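Local coordinates for protein short chain dehydrogenase/reductase (Acinetobacter baumannii, PDB 4IUY) that probably catalyses an NAD(P)(H)-dependent oxidation or reduction, as a Rossmann-fold short-chain dehydrogenase/reductase, at residues I32-S36 against V55-R59; T118-Y124 against G174-Y178; I160-I166 against N202-P208. All blocks are in the same frame, centred on the assembly; numbering follows the deposited sequence. Where two conformers were deposited one is given.

Contact 1 (I32-S36 against V55-R59); sequences ITGAS and VICAR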
ATOM      1  N   ILE D  32      -5.020  25.410 -14.511  1.00 39.64           N
ATOM      2  CA  ILE D  32      -5.427  24.095 -14.976  1.00 45.25           C
ATOM      3  C   ILE D  32      -4.696  23.742 -16.251  1.00 49.06           C
ATOM      4  O   ILE D  32      -4.898  24.398 -17.269  1.00 46.10           O
ATOM      5  CB  ILE D  32      -6.942  24.056 -15.250  1.00 41.63           C
ATOM      6  CG1 ILE D  32      -7.695  24.510 -13.999  1.00 41.99           C
ATOM      7  CG2 ILE D  32      -7.400  22.648 -15.688  1.00 41.04           C
ATOM      8  CD1 ILE D  32      -9.158  24.787 -14.241  1.00 45.64           C
ATOM      9  N   THR D  33      -3.825  22.732 -16.186  1.00 42.00           N
ATOM     10  CA  THR D  33      -3.173  22.231 -17.394  1.00 45.87           C
ATOM     11  C   THR D  33      -4.055  21.170 -18.051  1.00 46.54           C
ATOM     12  O   THR D  33      -4.907  20.560 -17.404  1.00 49.40           O
ATOM     13  CB  THR D  33      -1.808  21.612 -17.070  1.00 53.79           C
ATOM     14  OG1 THR D  33      -2.011  20.418 -16.290  1.00 53.95           O
ATOM     15  CG2 THR D  33      -0.928  22.601 -16.281  1.00 39.56           C
ATOM     16  N   GLY D  34      -3.801  20.891 -19.319  1.00 52.69           N
ATOM     17  CA  GLY D  34      -4.612  19.928 -20.035  1.00 49.81           C
ATOM     18  C   GLY D  34      -6.071  20.361 -20.103  1.00 51.51           C
ATOM     19  O   GLY D  34      -6.967  19.528 -20.080  1.00 53.50           O
ATOM     20  N   ALA D  35      -6.309  21.666 -20.193  1.00 44.73           N
ATOM     21  CA  ALA D  35      -7.663  22.206 -20.101  1.00 42.72           C
ATOM     22  C   ALA D  35      -8.558  21.862 -21.288  1.00 47.15           C
ATOM     23  O   ALA D  35      -9.776  22.012 -21.212  1.00 45.15           O
ATOM     24  CB  ALA D  35      -7.625  23.702 -19.911  1.00 41.23           C
ATOM     25  N   SER D  36      -7.971  21.371 -22.372  1.00 50.41           N
ATOM     26  CA  SER D  36      -8.762  21.168 -23.574  1.00 48.17           C
ATOM     27  C   SER D  36      -9.575  19.874 -23.590  1.00 52.90           C
ATOM     28  O   SER D  36     -10.503  19.758 -24.385  1.00 43.85           O
ATOM     29  CB  SER D  36      -7.880  21.251 -24.818  1.00 51.29           C
ATOM     30  OG  SER D  36      -6.919  20.217 -24.800  1.00 59.50           O
ATOM     31  N   VAL D  55      -7.137  30.129 -14.948  1.00 42.95           N
ATOM     32  CA  VAL D  55      -6.047  30.121 -15.930  1.00 45.74           C
ATOM     33  C   VAL D  55      -5.976  28.753 -16.613  1.00 50.96           C
ATOM     34  O   VAL D  55      -5.701  27.729 -15.976  1.00 46.41           O
ATOM     35  CB  VAL D  55      -4.678  30.436 -15.308  1.00 43.75           C
ATOM     36  CG1 VAL D  55      -3.612  30.476 -16.421  1.00 46.91           C
ATOM     37  CG2 VAL D  55      -4.722  31.760 -14.569  1.00 44.68           C
ATOM     38  N   ILE D  56      -6.257  28.715 -17.902  1.00 55.04           N
ATOM     39  CA  ILE D  56      -6.292  27.436 -18.593  1.00 47.64           C
ATOM     40  C   ILE D  56      -5.240  27.374 -19.677  1.00 51.67           C
ATOM     41  O   ILE D  56      -4.973  28.369 -20.372  1.00 53.74           O
ATOM     42  CB  ILE D  56      -7.672  27.162 -19.198  1.00 48.88           C
ATOM     43  CG1 ILE D  56      -8.238  28.417 -19.854  1.00 44.02           C
ATOM     44  CG2 ILE D  56      -8.636  26.687 -18.114  1.00 45.42           C
ATOM     45  CD1 ILE D  56      -9.540  28.183 -20.541  1.00 44.35           C
ATOM     46  N   CYS D  57      -4.588  26.225 -19.794  1.00 49.66           N
ATOM     47  CA  CYS D  57      -3.708  26.047 -20.937  1.00 55.84           C
ATOM     48  C   CYS D  57      -3.787  24.684 -21.591  1.00 52.47           C
ATOM     49  O   CYS D  57      -4.255  23.717 -20.990  1.00 55.55           O
ATOM     50  CB  CYS D  57      -2.267  26.472 -20.625  1.00 63.27           C
ATOM     51  SG  CYS D  57      -1.620  26.091 -19.040  1.00 63.19           S
ATOM     52  N   ALA D  58      -3.403  24.659 -22.867  1.00 54.49           N
ATOM     53  CA  ALA D  58      -3.380  23.446 -23.680  1.00 60.11           C
ATOM     54  C   ALA D  58      -2.455  23.720 -24.871  1.00 61.35           C
ATOM     55  O   ALA D  58      -2.022  24.859 -25.058  1.00 62.69           O
ATOM     56  CB  ALA D  58      -4.791  23.106 -24.152  1.00 53.85           C
ATOM     57  N   ARG D  59      -2.156  22.697 -25.678  1.00 65.66           N
ATOM     58  CA  ARG D  59      -1.255  22.885 -26.822  1.00 73.45           C
ATOM     59  C   ARG D  59      -1.875  23.803 -27.860  1.00 73.67           C
ATOM     60  O   ARG D  59      -1.217  24.719 -28.365  1.00 76.17           O
ATOM     61  CB  ARG D  59      -0.892  21.551 -27.478  1.00 86.80           C
ATOM     62  CG  ARG D  59       0.382  21.606 -28.334  1.00 97.50           C
ATOM     63  CD  ARG D  59       0.585  20.347 -29.182  1.00108.03           C
ATOM     64  NE  ARG D  59      -0.172  19.200 -28.684  1.00118.08           N
ATOM     65  CZ  ARG D  59       0.231  18.390 -27.707  1.00121.40           C
ATOM     66  NH1 ARG D  59       1.397  18.599 -27.102  1.00121.61           N
ATOM     67  NH2 ARG D  59      -0.539  17.376 -27.326  1.00119.10           N
TER

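Contact 2 (T118-Y124 against G174-Y178); sequences TKRFLDY and GVSPY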
ATOM      1  N   THR D 118      -2.852   2.197 -26.383  1.00 60.69           N
ATOM      2  CA  THR D 118      -3.116   0.800 -26.104  1.00 61.04           C
ATOM      3  C   THR D 118      -2.213  -0.015 -26.990  1.00 54.93           C
ATOM      4  O   THR D 118      -2.373  -0.014 -28.205  1.00 51.90           O
ATOM      5  CB  THR D 118      -4.570   0.420 -26.382  1.00 61.40           C
ATOM      6  OG1 THR D 118      -5.429   1.245 -25.586  1.00 60.46           O
ATOM      7  CG2 THR D 118      -4.798  -1.033 -26.011  1.00 53.21           C
ATOM      8  N   LYS D 119      -1.231  -0.664 -26.385  1.00 55.66           N
ATOM      9  CA  LYS D 119      -0.287  -1.491 -27.115  1.00 55.58           C
ATOM     10  C   LYS D 119       0.123  -2.631 -26.229  1.00 54.29           C
ATOM     11  O   LYS D 119       0.193  -2.477 -25.019  1.00 53.99           O
ATOM     12  CB  LYS D 119       0.975  -0.708 -27.497  1.00 53.01           C
ATOM     13  CG  LYS D 119       0.791   0.343 -28.566  1.00 53.54           C
ATOM     14  CD  LYS D 119       2.152   0.806 -29.033  1.00 56.45           C
ATOM     15  CE  LYS D 119       2.037   1.854 -30.098  1.00 53.74           C
ATOM     16  NZ  LYS D 119       3.347   1.973 -30.795  1.00 59.16           N
ATOM     17  N   ARG D 120       0.422  -3.764 -26.843  1.00 50.36           N
ATOM     18  CA  ARG D 120       0.993  -4.887 -26.136  1.00 56.07           C
ATOM     19  C   ARG D 120       2.269  -4.431 -25.431  1.00 58.49           C
ATOM     20  O   ARG D 120       2.898  -3.440 -25.841  1.00 49.16           O
ATOM     21  CB  ARG D 120       1.281  -6.017 -27.122  1.00 54.75           C
ATOM     22  CG  ARG D 120       0.008  -6.489 -27.801  1.00 56.44           C
ATOM     23  CD  ARG D 120       0.139  -7.861 -28.430  1.00 58.61           C
ATOM     24  NE  ARG D 120       0.353  -7.634 -29.838  1.00 60.38           N
ATOM     25  CZ  ARG D 120      -0.587  -7.728 -30.759  1.00 68.59           C
ATOM     26  NH1 ARG D 120      -1.819  -8.104 -30.434  1.00 77.37           N
ATOM     27  NH2 ARG D 120      -0.281  -7.461 -32.008  1.00 60.91           N
ATOM     28  N   PHE D 121       2.612  -5.117 -24.343  1.00 54.08           N
ATOM     29  CA  PHE D 121       3.781  -4.735 -23.575  1.00 47.37           C
ATOM     30  C   PHE D 121       5.021  -4.572 -24.454  1.00 62.35           C
ATOM     31  O   PHE D 121       5.742  -3.581 -24.334  1.00 48.16           O
ATOM     32  CB  PHE D 121       4.071  -5.708 -22.429  1.00 46.77           C
ATOM     33  CG  PHE D 121       5.359  -5.396 -21.722  1.00 52.99           C
ATOM     34  CD1 PHE D 121       5.418  -4.375 -20.789  1.00 44.64           C
ATOM     35  CD2 PHE D 121       6.527  -6.077 -22.049  1.00 47.31           C
ATOM     36  CE1 PHE D 121       6.605  -4.049 -20.185  1.00 44.31           C
ATOM     37  CE2 PHE D 121       7.722  -5.767 -21.436  1.00 50.87           C
ATOM     38  CZ  PHE D 121       7.764  -4.748 -20.505  1.00 47.21           C
ATOM     39  N   LEU D 122       5.230  -5.525 -25.360  1.00 50.40           N
ATOM     40  CA  LEU D 122       6.409  -5.547 -26.217  1.00 59.51           C
ATOM     41  C   LEU D 122       6.332  -4.638 -27.465  1.00 60.39           C
ATOM     42  O   LEU D 122       7.317  -4.535 -28.200  1.00 57.47           O
ATOM     43  CB  LEU D 122       6.728  -6.988 -26.644  1.00 53.55           C
ATOM     44  CG  LEU D 122       7.143  -7.975 -25.544  1.00 72.14           C
ATOM     45  CD1 LEU D 122       7.264  -9.376 -26.127  1.00 62.05           C
ATOM     46  CD2 LEU D 122       8.441  -7.571 -24.836  1.00 52.28           C
ATOM     47  N   ASP D 123       5.174  -4.030 -27.731  1.00 59.15           N
ATOM     48  CA  ASP D 123       5.008  -3.197 -28.919  1.00 53.78           C
ATOM     49  C   ASP D 123       5.283  -1.720 -28.648  1.00 59.18           C
ATOM     50  O   ASP D 123       5.475  -0.937 -29.572  1.00 59.70           O
ATOM     51  CB  ASP D 123       3.601  -3.321 -29.512  1.00 65.25           C
ATOM     52  CG  ASP D 123       3.296  -4.707 -30.016  1.00 68.15           C
ATOM     53  OD1 ASP D 123       4.242  -5.508 -30.181  1.00 68.72           O
ATOM     54  OD2 ASP D 123       2.106  -4.973 -30.311  1.00 63.73           O
ATOM     55  N   TYR D 124       5.273  -1.329 -27.382  1.00 50.72           N
ATOM     56  CA  TYR D 124       5.576   0.052 -27.020  1.00 53.48           C
ATOM     57  C   TYR D 124       7.036   0.405 -27.361  1.00 55.44           C
ATOM     58  O   TYR D 124       7.956  -0.333 -26.996  1.00 52.56           O
ATOM     59  CB  TYR D 124       5.335   0.268 -25.526  1.00 47.66           C
ATOM     60  CG  TYR D 124       3.934   0.627 -25.142  1.00 64.64           C
ATOM     61  CD1 TYR D 124       3.410   1.883 -25.467  1.00 46.35           C
ATOM     62  CD2 TYR D 124       3.133  -0.271 -24.428  1.00 45.87           C
ATOM     63  CE1 TYR D 124       2.128   2.237 -25.107  1.00 48.10           C
ATOM     64  CE2 TYR D 124       1.842   0.070 -24.060  1.00 45.02           C
ATOM     65  CZ  TYR D 124       1.345   1.332 -24.404  1.00 49.72           C
ATOM     66  OH  TYR D 124       0.068   1.706 -24.064  1.00 46.84           O
ATOM     67  N   GLY D 174      -2.097  -3.447 -21.687  1.00 56.55           N
ATOM     68  CA  GLY D 174      -1.875  -2.585 -22.832  1.00 44.77           C
ATOM     69  C   GLY D 174      -1.561  -1.142 -22.459  1.00 43.56           C
ATOM     70  O   GLY D 174      -1.620  -0.262 -23.306  1.00 44.02           O
ATOM     71  N   VAL D 175      -1.257  -0.887 -21.185  1.00 42.14           N
ATOM     72  CA  VAL D 175      -1.063   0.491 -20.711  1.00 44.39           C
ATOM     73  C   VAL D 175       0.155   0.628 -19.793  1.00 44.27           C
ATOM     74  O   VAL D 175       0.169   1.452 -18.872  1.00 49.46           O
ATOM     75  CB  VAL D 175      -2.331   0.999 -19.994  1.00 51.08           C
ATOM     76  CG1 VAL D 175      -3.461   1.197 -20.998  1.00 41.09           C
ATOM     77  CG2 VAL D 175      -2.767   0.000 -18.887  1.00 40.82           C
ATOM     78  N   SER D 176       1.179  -0.176 -20.049  0.85 41.58           N
ATOM     79  CA  SER D 176       2.355  -0.197 -19.172  0.85 43.51           C
ATOM     80  C   SER D 176       3.053   1.169 -18.925  0.85 39.84           C
ATOM     81  O   SER D 176       3.345   1.507 -17.773  0.85 40.26           O
ATOM     82  CB  SER D 176       3.340  -1.306 -19.589  0.85 43.44           C
ATOM     83  OG  SER D 176       3.391  -1.452 -20.996  0.85 47.96           O
ATOM     84  N   PRO D 177       3.318   1.957 -19.985  1.00 43.30           N
ATOM     85  CA  PRO D 177       3.981   3.239 -19.678  1.00 43.51           C
ATOM     86  C   PRO D 177       3.096   4.173 -18.849  1.00 41.50           C
ATOM     87  O   PRO D 177       3.601   4.849 -17.948  1.00 40.61           O
ATOM     88  CB  PRO D 177       4.254   3.849 -21.071  1.00 44.30           C
ATOM     89  CG  PRO D 177       4.215   2.667 -22.026  1.00 48.07           C
ATOM     90  CD  PRO D 177       3.160   1.762 -21.442  1.00 48.84           C
ATOM     91  N   TYR D 178       1.792   4.157 -19.112  1.00 39.37           N
ATOM     92  CA  TYR D 178       0.835   4.958 -18.349  1.00 37.90           C
ATOM     93  C   TYR D 178       0.844   4.553 -16.858  1.00 38.01           C
ATOM     94  O   TYR D 178       0.908   5.417 -15.985  1.00 42.98           O
ATOM     95  CB  TYR D 178      -0.551   4.791 -18.960  1.00 38.20           C
ATOM     96  CG  TYR D 178      -1.653   5.612 -18.350  1.00 49.96           C
ATOM     97  CD1 TYR D 178      -1.955   6.880 -18.851  1.00 40.26           C
ATOM     98  CD2 TYR D 178      -2.442   5.102 -17.307  1.00 43.93           C
ATOM     99  CE1 TYR D 178      -2.976   7.620 -18.331  1.00 37.07           C
ATOM    100  CE2 TYR D 178      -3.471   5.844 -16.781  1.00 37.77           C
ATOM    101  CZ  TYR D 178      -3.740   7.105 -17.310  1.00 39.42           C
ATOM    102  OH  TYR D 178      -4.768   7.866 -16.812  1.00 43.50           O
TER
HETATM  103  O   HOH W   1       1.379  -2.711 -22.092  1.00 52.59           O
HETATM  104  O   HOH W   2       5.713  -1.718 -22.578  1.00 35.90           O
HETATM  105  O   HOH W   3       0.078   3.591 -21.893  1.00 40.44           O

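Contact 3 (I160-I166 against N202-P208); sequences IINITSI and NVNAIAP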
ATOM      1  N   ILE D 160      -1.402  22.333  -4.599  1.00 37.67           N
ATOM      2  CA  ILE D 160      -1.177  21.579  -5.811  1.00 38.14           C
ATOM      3  C   ILE D 160      -2.020  20.300  -5.784  1.00 50.62           C
ATOM      4  O   ILE D 160      -2.072  19.609  -4.766  1.00 35.87           O
ATOM      5  CB  ILE D 160       0.291  21.214  -5.957  1.00 41.85           C
ATOM      6  CG1 ILE D 160       1.138  22.486  -6.036  1.00 41.11           C
ATOM      7  CG2 ILE D 160       0.481  20.299  -7.186  1.00 44.08           C
ATOM      8  CD1 ILE D 160       2.634  22.227  -6.075  1.00 41.05           C
ATOM      9  N   ILE D 161      -2.703  20.028  -6.887  1.00 35.69           N
ATOM     10  CA  ILE D 161      -3.497  18.830  -7.047  1.00 37.97           C
ATOM     11  C   ILE D 161      -3.020  18.091  -8.310  1.00 44.07           C
ATOM     12  O   ILE D 161      -3.053  18.657  -9.416  1.00 37.65           O
ATOM     13  CB  ILE D 161      -4.997  19.159  -7.191  1.00 38.00           C
ATOM     14  CG1 ILE D 161      -5.496  20.025  -6.033  1.00 35.42           C
ATOM     15  CG2 ILE D 161      -5.833  17.900  -7.343  1.00 37.80           C
ATOM     16  CD1 ILE D 161      -6.937  20.525  -6.271  1.00 35.62           C
ATOM     17  N   ASN D 162      -2.544  16.856  -8.138  1.00 35.44           N
ATOM     18  CA  ASN D 162      -2.145  16.009  -9.261  1.00 34.17           C
ATOM     19  C   ASN D 162      -3.249  15.062  -9.643  1.00 33.78           C
ATOM     20  O   ASN D 162      -3.737  14.290  -8.823  1.00 45.41           O
ATOM     21  CB  ASN D 162      -0.869  15.203  -8.924  1.00 35.09           C
ATOM     22  CG  ASN D 162       0.373  16.099  -8.775  1.00 43.98           C
ATOM     23  OD1 ASN D 162       0.535  17.063  -9.526  1.00 38.44           O
ATOM     24  ND2 ASN D 162       1.245  15.786  -7.811  1.00 34.89           N
ATOM     25  N   ILE D 163      -3.675  15.111 -10.891  1.00 42.99           N
ATOM     26  CA  ILE D 163      -4.615  14.102 -11.307  1.00 38.22           C
ATOM     27  C   ILE D 163      -3.831  12.866 -11.708  1.00 42.14           C
ATOM     28  O   ILE D 163      -3.094  12.866 -12.705  1.00 34.10           O
ATOM     29  CB  ILE D 163      -5.513  14.552 -12.450  1.00 36.31           C
ATOM     30  CG1 ILE D 163      -6.132  15.909 -12.135  1.00 39.49           C
ATOM     31  CG2 ILE D 163      -6.581  13.495 -12.684  1.00 34.20           C
ATOM     32  CD1 ILE D 163      -6.865  15.944 -10.834  1.00 35.31           C
ATOM     33  N   THR D 164      -3.949  11.816 -10.903  1.00 37.76           N
ATOM     34  CA  THR D 164      -3.297  10.569 -11.274  1.00 37.47           C
ATOM     35  C   THR D 164      -4.304   9.655 -11.982  1.00 33.58           C
ATOM     36  O   THR D 164      -4.761   9.976 -13.069  1.00 49.44           O
ATOM     37  CB  THR D 164      -2.592   9.901 -10.054  1.00 48.78           C
ATOM     38  OG1 THR D 164      -3.531   9.557  -9.022  1.00 42.03           O
ATOM     39  CG2 THR D 164      -1.529  10.865  -9.507  1.00 44.30           C
ATOM     40  N   SER D 165      -4.649   8.543 -11.343  1.00 39.69           N
ATOM     41  CA  SER D 165      -5.457   7.472 -11.919  1.00 37.99           C
ATOM     42  C   SER D 165      -5.410   6.316 -10.927  1.00 39.02           C
ATOM     43  O   SER D 165      -4.418   6.142 -10.210  1.00 36.22           O
ATOM     44  CB  SER D 165      -4.839   6.988 -13.234  1.00 36.55           C
ATOM     45  OG  SER D 165      -5.468   5.803 -13.709  1.00 36.73           O
ATOM     46  N   ILE D 166      -6.452   5.503 -10.889  1.00 33.91           N
ATOM     47  CA  ILE D 166      -6.391   4.304 -10.059  1.00 43.26           C
ATOM     48  C   ILE D 166      -5.332   3.359 -10.591  1.00 34.13           C
ATOM     49  O   ILE D 166      -4.884   2.458  -9.900  1.00 43.21           O
ATOM     50  CB  ILE D 166      -7.740   3.595  -9.922  1.00 38.93           C
ATOM     51  CG1 ILE D 166      -8.289   3.180 -11.281  1.00 35.14           C
ATOM     52  CG2 ILE D 166      -8.736   4.470  -9.177  1.00 34.34           C
ATOM     53  CD1 ILE D 166      -9.564   2.279 -11.150  1.00 41.14           C
ATOM     54  N   ASN D 202       0.516  22.677   0.321  1.00 38.43           N
ATOM     55  CA  ASN D 202       0.165  21.265   0.418  1.00 38.06           C
ATOM     56  C   ASN D 202      -0.006  20.626  -0.989  1.00 50.68           C
ATOM     57  O   ASN D 202      -0.419  21.291  -1.952  1.00 43.81           O
ATOM     58  CB  ASN D 202      -1.062  21.024   1.330  1.00 40.66           C
ATOM     59  CG  ASN D 202      -2.329  21.691   0.815  1.00 45.98           C
ATOM     60  OD1 ASN D 202      -2.273  22.645   0.031  1.00 43.27           O
ATOM     61  ND2 ASN D 202      -3.487  21.197   1.269  1.00 41.98           N
ATOM     62  N   VAL D 203       0.321  19.340  -1.091  1.00 39.36           N
ATOM     63  CA  VAL D 203       0.365  18.661  -2.373  1.00 43.61           C
ATOM     64  C   VAL D 203      -0.394  17.337  -2.264  1.00 43.63           C
ATOM     65  O   VAL D 203      -0.036  16.459  -1.471  1.00 39.77           O
ATOM     66  CB  VAL D 203       1.819  18.391  -2.819  1.00 43.37           C
ATOM     67  CG1 VAL D 203       1.841  17.789  -4.221  1.00 35.60           C
ATOM     68  CG2 VAL D 203       2.673  19.701  -2.771  1.00 48.69           C
ATOM     69  N   ASN D 204      -1.445  17.205  -3.068  1.00 39.00           N
ATOM     70  CA  ASN D 204      -2.306  16.028  -3.026  1.00 36.15           C
ATOM     71  C   ASN D 204      -2.693  15.531  -4.411  1.00 42.23           C
ATOM     72  O   ASN D 204      -2.504  16.218  -5.420  1.00 41.20           O
ATOM     73  CB  ASN D 204      -3.558  16.318  -2.206  1.00 33.95           C
ATOM     74  CG  ASN D 204      -3.242  16.568  -0.767  1.00 41.52           C
ATOM     75  OD1 ASN D 204      -2.932  15.638  -0.008  1.00 50.22           O
ATOM     76  ND2 ASN D 204      -3.245  17.837  -0.383  1.00 35.70           N
ATOM     77  N   ALA D 205      -3.235  14.321  -4.454  1.00 37.40           N
ATOM     78  CA  ALA D 205      -3.597  13.703  -5.716  1.00 33.86           C
ATOM     79  C   ALA D 205      -5.041  13.242  -5.731  1.00 36.56           C
ATOM     80  O   ALA D 205      -5.600  12.883  -4.709  1.00 37.51           O
ATOM     81  CB  ALA D 205      -2.643  12.499  -6.014  1.00 30.61           C
ATOM     82  N   ILE D 206      -5.629  13.240  -6.915  1.00 40.20           N
ATOM     83  CA  ILE D 206      -6.907  12.610  -7.138  1.00 36.08           C
ATOM     84  C   ILE D 206      -6.742  11.534  -8.199  1.00 42.86           C
ATOM     85  O   ILE D 206      -6.154  11.785  -9.263  1.00 35.58           O
ATOM     86  CB  ILE D 206      -7.947  13.628  -7.605  1.00 39.85           C
ATOM     87  CG1 ILE D 206      -8.193  14.629  -6.468  1.00 37.35           C
ATOM     88  CG2 ILE D 206      -9.239  12.891  -8.013  1.00 34.81           C
ATOM     89  CD1 ILE D 206      -8.998  15.856  -6.860  1.00 35.71           C
ATOM     90  N   ALA D 207      -7.252  10.341  -7.900  1.00 35.59           N
ATOM     91  CA  ALA D 207      -7.128   9.185  -8.776  1.00 30.60           C
ATOM     92  C   ALA D 207      -8.502   8.752  -9.284  1.00 38.56           C
ATOM     93  O   ALA D 207      -9.210   8.008  -8.621  1.00 40.57           O
ATOM     94  CB  ALA D 207      -6.448   8.020  -8.022  1.00 32.65           C
ATOM     95  N   PRO D 208      -8.889   9.226 -10.468  1.00 38.87           N
ATOM     96  CA  PRO D 208     -10.184   8.828 -11.018  1.00 40.59           C
ATOM     97  C   PRO D 208     -10.142   7.381 -11.494  1.00 40.37           C
ATOM     98  O   PRO D 208      -9.071   6.933 -11.911  1.00 37.26           O
ATOM     99  CB  PRO D 208     -10.342   9.747 -12.244  1.00 33.54           C
ATOM    100  CG  PRO D 208      -9.266  10.772 -12.114  1.00 42.25           C
ATOM    101  CD  PRO D 208      -8.165  10.138 -11.369  1.00 32.46           C
TER
HETATM  102  O   HOH W   4      -3.785  19.764  -2.450  1.00 35.72           O

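Contact 1 (I32-S36 against V55-R59)
Ala35 lays its methyl against the flank of Ile56, CB to CB 3.5 Å, where the first strand of a Rossmann fold gives way to the glycine-rich turn, whose Thr33, Gly34 and Ala35 open the TGxxxGxG motif of classical SDRs. The branch of Ile56 that comes nearest is CG2, at 3.6 Å from Ala35 CB. Its other branch, CG1, lies between the backbone N and the carbonyl carbon (chi1 42°), which leaves CG2 as the arm reaching across to the turn. Ile56 CG2 also lies 4.2 Å from Ile32 CB, so that Ile32 and Ile56 share one face of the parallel sheet, roofed by Ala44 of helix 38-49. Cys57 points to the other side, among Leu31 and Phe82. Backbone bonds fix this pairing: Ile32 N to Val55 O at 2.8 Å, then Cys57 N to Ile32 O at 3.1 Å. Beyond them Gly34, with positive phi, bends the chain, and Ala35 N comes back to Cys57 O at 3.0 Å. Thr33 turns away from strand 53-58, its OG1 accepting from Asn112 N just past strand 108-111. Past the turn, Ser36 rests on the methyl of Ala58, with OG 3.6 Å from Ala58 CB.

Contact 2 (T118-Y124 against G174-Y178)
Tyr124 and Pro177 make the dense half of this contact. The proline sets CD over the centre of the tyrosine ring in a CH-pi contact, 3.5 Å from the centroid and 15° off the ring normal, while Lys119 CB covers the opposite face. Tyr124 CG stands beside its own backbone N (chi1 -87°), which sends the ring across to the other segment. Its OH then donates to Gly174 O at 2.7 Å, and Lys119 N reaches that same oxygen at 3.1 Å; both donors approach from one face of the carbonyl plane. Alongside, Gly174 CA lies 3.0 Å from Lys119 O, a close CA-H...O contact made at a residue with positive phi. The glycine leads into Val175, the N-cap of helix 176-196, whose Tyr178 and Lys182 match the YxxxK motif of classical SDRs. Toward Phe121 the fit is looser and wetter. One water donates to Phe121 O at 2.6 Å, another to Lys119 O at 3.2 Å, and both waters also bond to Ser176 OG in the conformer described, one of two deposited. A neighbouring subunit closes in here, its Gln145 bonding to the carbonyls of Phe121 and Tyr124 and its Glu195 to Gly174 N. Farther out, exposed Arg120 and Asp123 form a salt bridge joined by a weak hydrogen bond, NE to OD2 3.2 Å.

Contact 3 (I160-I166 against N202-P208)
Ile160 to Ile163 run parallel to Asn202 to Pro208 with a 26° twist between the strand directions, and bonds such as Asn162 N to Asn204 O, 2.8 Å, stitch the two together. On one face Ile160 and Val203 stand side by side, CG2 to CG1 4.1 Å, and both meet Met192 of helix 176-196. Asn162 shares this face, but its amide serves partners beyond the pair, OD1 taking a bond from Asn111 and ND2 giving one to Thr189. The other face, packed under helix 244-251, is largely aliphatic, with Asn204 as its polar member. There Ile206 stretches CD1 to within 3.8 Å of Ile161 CG2, crossing it at a slant. Ile163 stands beside Ile206, pointing the same way, and with chi2 at -55° its CD1 turns in to 4.1 Å from Ile206 CB, while its CG2 meets Pro208 CG. Asn204 ND2 and Ile160 O hold a water between them, giving that carbonyl a second donor besides Asn204 N; the amide is held by Ile258 O at ND2 and by Ile261 N at OD1. Past Ile163 the regular register ends. Thr164 N still bonds to Ile206 O at 2.7 Å, and Thr164 OG1 sits 3.4 Å from the methyl of Ala207 while bonding to Glu262. The last link, Ile166 N to Pro208 O at 3.2 Å, arrives 39° out of the carbonyl plane. Between the strands the chain travels through helix 176-196, making the beta-alpha-beta crossover of a Rossmann sheet; Ser165, beside Tyr178, matches the serine of the Ser-Tyr-Lys triad of classical SDRs.

How the contacts relate
Contacts 1 and 3 belong to one parallel sheet, with strand 108-111 lying between the strand pairs they join; their centres are about 16 Å apart and their nearest atoms about 7 Å. Contact 1 closes first along the chain. Contacts 2 and 3 then interleave, in the order 118-124, 160-166, 174-178, 202-208, because helix 176-196 starts in contact 2 and leads to the second strand of contact 3. Although their centres are about 23 Å apart, these two touch, Tyr178 CE2 packing 3.7 Å from Ser165 OG. Contact 2 lies farther from the chain's centre, about 26 Å from contact 1 between centres, at the subunit interface. The arrangement is consistent with a dinucleotide-binding turn and a reaction site built on one sheet.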